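Local coordinates for dual function macrocyclase-peptidase POPB (Galerina marginata, PDB 5N4B), which cleaves peptides after proline and macrocyclises a 25-residue intermediate during amanitin biosynthesis, at residues F353-Q364 with Y372-N380. The protein carries 1 engineered substitution. Residues are numbered along the deposited sequence; the frame is centred on the assembly and turned at random.
Sequences FIPEEKDAKLAQ and YFVAIYKRN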
loop_
_atom_site.group_PDB
_atom_site.type_symbol
_atom_site.label_atom_id
_atom_site.label_comp_id
_atom_site.label_asym_id
_atom_site.label_seq_id
_atom_site.Cartn_x
_atom_site.Cartn_y
_atom_site.Cartn_z
ATOM N N PHE A 353 25.298 -2.351 -15.024
ATOM C CA PHE A 353 24.724 -2.750 -16.301
ATOM C C PHE A 353 23.893 -1.637 -16.911
ATOM O O PHE A 353 24.059 -1.305 -18.095
ATOM C CB PHE A 353 23.897 -4.026 -16.128
ATOM C CG PHE A 353 23.145 -4.470 -17.363
ATOM C CD1 PHE A 353 23.841 -4.899 -18.485
ATOM C CD2 PHE A 353 21.770 -4.511 -17.404
ATOM C CE1 PHE A 353 23.173 -5.343 -19.628
ATOM C CE2 PHE A 353 21.098 -4.929 -18.527
ATOM C CZ PHE A 353 21.771 -5.344 -19.638
ATOM N N ILE A 354 22.980 -1.066 -16.109
ATOM C CA ILE A 354 22.225 0.134 -16.483
ATOM C C ILE A 354 22.609 1.149 -15.421
ATOM O O ILE A 354 22.243 0.954 -14.259
ATOM C CB ILE A 354 20.714 -0.107 -16.569
ATOM C CG1 ILE A 354 20.419 -1.052 -17.713
ATOM C CG2 ILE A 354 20.005 1.255 -16.756
ATOM C CD1 ILE A 354 18.977 -1.538 -17.713
ATOM N N PRO A 355 23.331 2.206 -15.743
ATOM C CA PRO A 355 23.819 3.129 -14.712
ATOM C C PRO A 355 22.689 3.914 -14.084
ATOM O O PRO A 355 21.634 4.098 -14.670
ATOM C CB PRO A 355 24.775 4.053 -15.491
ATOM C CG PRO A 355 24.396 3.925 -16.894
ATOM C CD PRO A 355 23.839 2.530 -17.085
ATOM N N GLU A 356 22.956 4.417 -12.890
ATOM C CA GLU A 356 22.043 5.335 -12.206
ATOM C C GLU A 356 21.792 6.571 -13.041
ATOM O O GLU A 356 22.737 7.152 -13.608
ATOM C CB GLU A 356 22.651 5.744 -10.868
ATOM C CG GLU A 356 21.711 6.538 -10.004
ATOM C CD GLU A 356 22.377 7.239 -8.833
ATOM O OE1 GLU A 356 23.612 7.427 -8.881
ATOM O OE2 GLU A 356 21.663 7.640 -7.902
ATOM N N GLU A 357 20.549 7.021 -13.045
ATOM C CA GLU A 357 20.186 8.323 -13.610
ATOM C C GLU A 357 20.104 9.291 -12.445
ATOM O O GLU A 357 19.378 9.023 -11.481
ATOM C CB GLU A 357 18.845 8.215 -14.305
ATOM C CG GLU A 357 18.903 7.458 -15.573
ATOM C CD GLU A 357 19.715 8.159 -16.658
ATOM O OE1 GLU A 357 19.656 9.400 -16.732
ATOM O OE2 GLU A 357 20.425 7.471 -17.415
ATOM N N LYS A 358 20.851 10.384 -12.512
ATOM C CA LYS A 358 20.910 11.342 -11.422
ATOM C C LYS A 358 19.525 11.816 -11.037
ATOM O O LYS A 358 19.276 12.072 -9.857
ATOM C CB LYS A 358 21.801 12.517 -11.829
ATOM C CG LYS A 358 22.047 13.589 -10.773
ATOM C CD LYS A 358 22.857 14.754 -11.370
ATOM C CE LYS A 358 23.061 15.921 -10.419
ATOM N NZ LYS A 358 23.777 15.500 -9.204
ATOM N N ASP A 359 18.653 11.983 -12.006
ATOM C CA ASP A 359 17.385 12.680 -11.774
ATOM C C ASP A 359 16.165 11.867 -12.232
ATOM O O ASP A 359 15.146 12.429 -12.681
ATOM C CB ASP A 359 17.407 14.045 -12.453
ATOM C CG ASP A 359 18.421 14.999 -11.824
ATOM O OD1 ASP A 359 18.349 15.309 -10.597
ATOM O OD2 ASP A 359 19.313 15.403 -12.578
ATOM N N ALA A 360 16.270 10.542 -12.224
ATOM C CA ALA A 360 15.073 9.741 -12.404
ATOM C C ALA A 360 15.284 8.433 -11.665
ATOM O O ALA A 360 16.315 7.789 -11.835
ATOM C CB ALA A 360 14.781 9.439 -13.863
ATOM N N LYS A 361 14.294 8.017 -10.894
ATOM C CA LYS A 361 14.372 6.805 -10.109
ATOM C C LYS A 361 14.059 5.610 -10.987
ATOM O O LYS A 361 13.035 5.545 -11.660
ATOM C CB LYS A 361 13.365 6.890 -8.968
ATOM C CG LYS A 361 13.368 5.677 -8.065
ATOM C CD LYS A 361 12.310 5.801 -6.986
ATOM C CE LYS A 361 12.381 4.727 -6.022
ATOM N NZ LYS A 361 11.209 4.829 -5.094
ATOM N N LEU A 362 14.906 4.608 -10.914
ATOM C CA LEU A 362 14.623 3.330 -11.561
ATOM C C LEU A 362 13.689 2.565 -10.625
ATOM O O LEU A 362 14.099 2.126 -9.541
ATOM C CB LEU A 362 15.914 2.573 -11.815
ATOM C CG LEU A 362 15.752 1.186 -12.444
ATOM C CD1 LEU A 362 15.145 1.302 -13.845
ATOM C CD2 LEU A 362 17.043 0.441 -12.454
ATOM N N ALA A 363 12.441 2.418 -11.024
ATOM C CA ALA A 363 11.387 1.884 -10.150
ATOM C C ALA A 363 11.173 0.392 -10.301
ATOM O O ALA A 363 10.816 -0.271 -9.319
ATOM C CB ALA A 363 10.070 2.604 -10.454
ATOM N N GLN A 364 11.340 -0.146 -11.502
ATOM C CA GLN A 364 11.089 -1.561 -11.762
ATOM C C GLN A 364 11.892 -1.995 -12.983
ATOM O O GLN A 364 11.987 -1.229 -13.959
ATOM C CB GLN A 364 9.594 -1.767 -12.032
ATOM C CG GLN A 364 9.189 -3.241 -12.094
ATOM C CD GLN A 364 7.739 -3.519 -12.473
ATOM O OE1 GLN A 364 6.958 -2.644 -12.810
ATOM N NE2 GLN A 364 7.413 -4.787 -12.519
ATOM N N TYR A 372 15.833 -9.585 -22.979
ATOM C CA TYR A 372 15.563 -8.157 -22.979
ATOM C C TYR A 372 15.198 -7.711 -21.572
ATOM O O TYR A 372 14.871 -8.501 -20.687
ATOM C CB TYR A 372 14.419 -7.796 -23.924
ATOM C CG TYR A 372 14.663 -8.012 -25.384
ATOM C CD1 TYR A 372 14.589 -9.265 -25.934
ATOM C CD2 TYR A 372 14.974 -6.942 -26.195
ATOM C CE1 TYR A 372 14.831 -9.451 -27.317
ATOM C CE2 TYR A 372 15.200 -7.097 -27.559
ATOM C CZ TYR A 372 15.131 -8.364 -28.111
ATOM O OH TYR A 372 15.349 -8.569 -29.471
ATOM N N PHE A 373 15.251 -6.412 -21.361
ATOM C CA PHE A 373 14.853 -5.839 -20.084
ATOM C C PHE A 373 13.862 -4.723 -20.330
ATOM O O PHE A 373 14.044 -3.916 -21.232
ATOM C CB PHE A 373 16.047 -5.327 -19.287
ATOM C CG PHE A 373 17.028 -6.394 -18.941
ATOM C CD1 PHE A 373 16.866 -7.114 -17.776
ATOM C CD2 PHE A 373 18.050 -6.710 -19.791
ATOM C CE1 PHE A 373 17.742 -8.122 -17.438
ATOM C CE2 PHE A 373 18.939 -7.717 -19.439
ATOM C CZ PHE A 373 18.798 -8.415 -18.294
ATOM N N VAL A 374 12.805 -4.676 -19.525
ATOM C CA VAL A 374 11.814 -3.599 -19.543
ATOM C C VAL A 374 12.012 -2.832 -18.247
ATOM O O VAL A 374 12.085 -3.436 -17.176
ATOM C CB VAL A 374 10.384 -4.134 -19.686
ATOM C CG1 VAL A 374 9.387 -3.006 -19.872
ATOM C CG2 VAL A 374 10.274 -5.146 -20.845
ATOM N N ALA A 375 12.156 -1.499 -18.349
ATOM C CA ALA A 375 12.468 -0.649 -17.208
ATOM C C ALA A 375 11.427 0.440 -17.100
ATOM O O ALA A 375 11.019 1.024 -18.102
ATOM C CB ALA A 375 13.826 0.028 -17.406
ATOM N N ILE A 376 11.024 0.738 -15.867
ATOM C CA ILE A 376 10.175 1.892 -15.573
ATOM C C ILE A 376 11.015 2.857 -14.771
ATOM O O ILE A 376 11.568 2.491 -13.718
ATOM C CB ILE A 376 8.897 1.508 -14.833
ATOM C CG1 ILE A 376 8.021 0.694 -15.774
ATOM C CG2 ILE A 376 8.150 2.785 -14.354
ATOM C CD1 ILE A 376 6.864 0.085 -15.075
ATOM N N TYR A 377 11.132 4.076 -15.293
ATOM C CA TYR A 377 11.746 5.205 -14.616
ATOM C C TYR A 377 10.661 6.146 -14.151
ATOM O O TYR A 377 9.686 6.424 -14.881
ATOM C CB TYR A 377 12.673 5.959 -15.546
ATOM C CG TYR A 377 14.004 5.313 -15.710
ATOM C CD1 TYR A 377 14.992 5.566 -14.794
ATOM C CD2 TYR A 377 14.272 4.463 -16.762
ATOM C CE1 TYR A 377 16.256 4.966 -14.894
ATOM C CE2 TYR A 377 15.526 3.898 -16.897
ATOM C CZ TYR A 377 16.486 4.143 -15.944
ATOM O OH TYR A 377 17.689 3.488 -16.128
ATOM N N LYS A 378 10.806 6.626 -12.946
ATOM C CA LYS A 378 9.901 7.615 -12.382
ATOM C C LYS A 378 10.627 8.955 -12.429
ATOM O O LYS A 378 11.570 9.161 -11.673
ATOM C CB LYS A 378 9.483 7.233 -10.970
ATOM C CG LYS A 378 8.353 8.082 -10.416
ATOM C CD LYS A 378 8.024 7.769 -8.990
ATOM C CE LYS A 378 7.583 6.304 -8.800
ATOM N NZ LYS A 378 6.397 5.926 -9.588
ATOM N N ARG A 379 10.228 9.839 -13.343
ATOM C CA ARG A 379 10.882 11.120 -13.546
ATOM C C ARG A 379 9.839 12.192 -13.213
ATOM O O ARG A 379 8.752 12.227 -13.821
ATOM C CB ARG A 379 11.345 11.246 -15.004
ATOM C CG ARG A 379 12.121 12.540 -15.220
ATOM C CD ARG A 379 12.331 12.850 -16.728
ATOM N NE ARG A 379 12.766 11.641 -17.343
ATOM C CZ ARG A 379 13.993 11.146 -17.269
ATOM N NH1 ARG A 379 14.963 11.803 -16.632
ATOM N NH2 ARG A 379 14.224 9.961 -17.857
ATOM N N ASN A 380 10.144 13.043 -12.240
ATOM C CA ASN A 380 9.168 14.037 -11.799
ATOM C C ASN A 380 7.845 13.360 -11.411
ATOM O O ASN A 380 6.760 13.890 -11.612
ATOM C CB ASN A 380 8.948 15.154 -12.825
ATOM C CG ASN A 380 10.159 15.969 -13.089
ATOM O OD1 ASN A 380 10.539 16.195 -14.254
ATOM N ND2 ASN A 380 10.778 16.375 -12.057
HETATM O O HOH W 1 19.055 3.517 -13.780
HETATM O O HOH W 2 12.807 12.678 -11.069
#
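In the beta-propeller domain, the two strands of an antiparallel hairpin, 361-368 and 372-379, pair through Lys-361 and Lys-378, whose backbones exchange two hydrogen bonds. A classic beta bulge follows: Ala-363 and Gln-364 both face Ile-376, whose O takes a bond from Ala-363 N (2.8 Å) and a weak one from Gln-364 N, while Ile-376 N returns to Gln-364 O at 2.9 Å.

Tyr-377 leaves the sheet on the side of Leu-362 and reaches the loop that enters this blade. Leu-362 CD1 lies over one face of the Tyr-377 ring, 4.0 Å from its centroid and 17° off the normal, a CH-pi contact placed by a leucine CG anti to the backbone N (chi1 178°). Being amphipathic, Tyr-377 can pack its ring here and still place its OH 2.7 Å from a water that donates to Pro-355 O. Phe-353 and Phe-373 make an offset edge-to-face pair, the edge of Phe-353 toward the face of Phe-373, planes 63° apart. Ala-360, small enough to sit close, sets CB over one face of the Arg-379 guanidinium, which is salt-bridged to Glu-384.

On the other side, Ile-376 packs on strand 405-409, and Lys-378 NZ forms salt bridges with Asp-383 and Asp-505. Such a hairpin, opening a four-stranded antiparallel blade, typifies prolyl oligopeptidase beta-propellers.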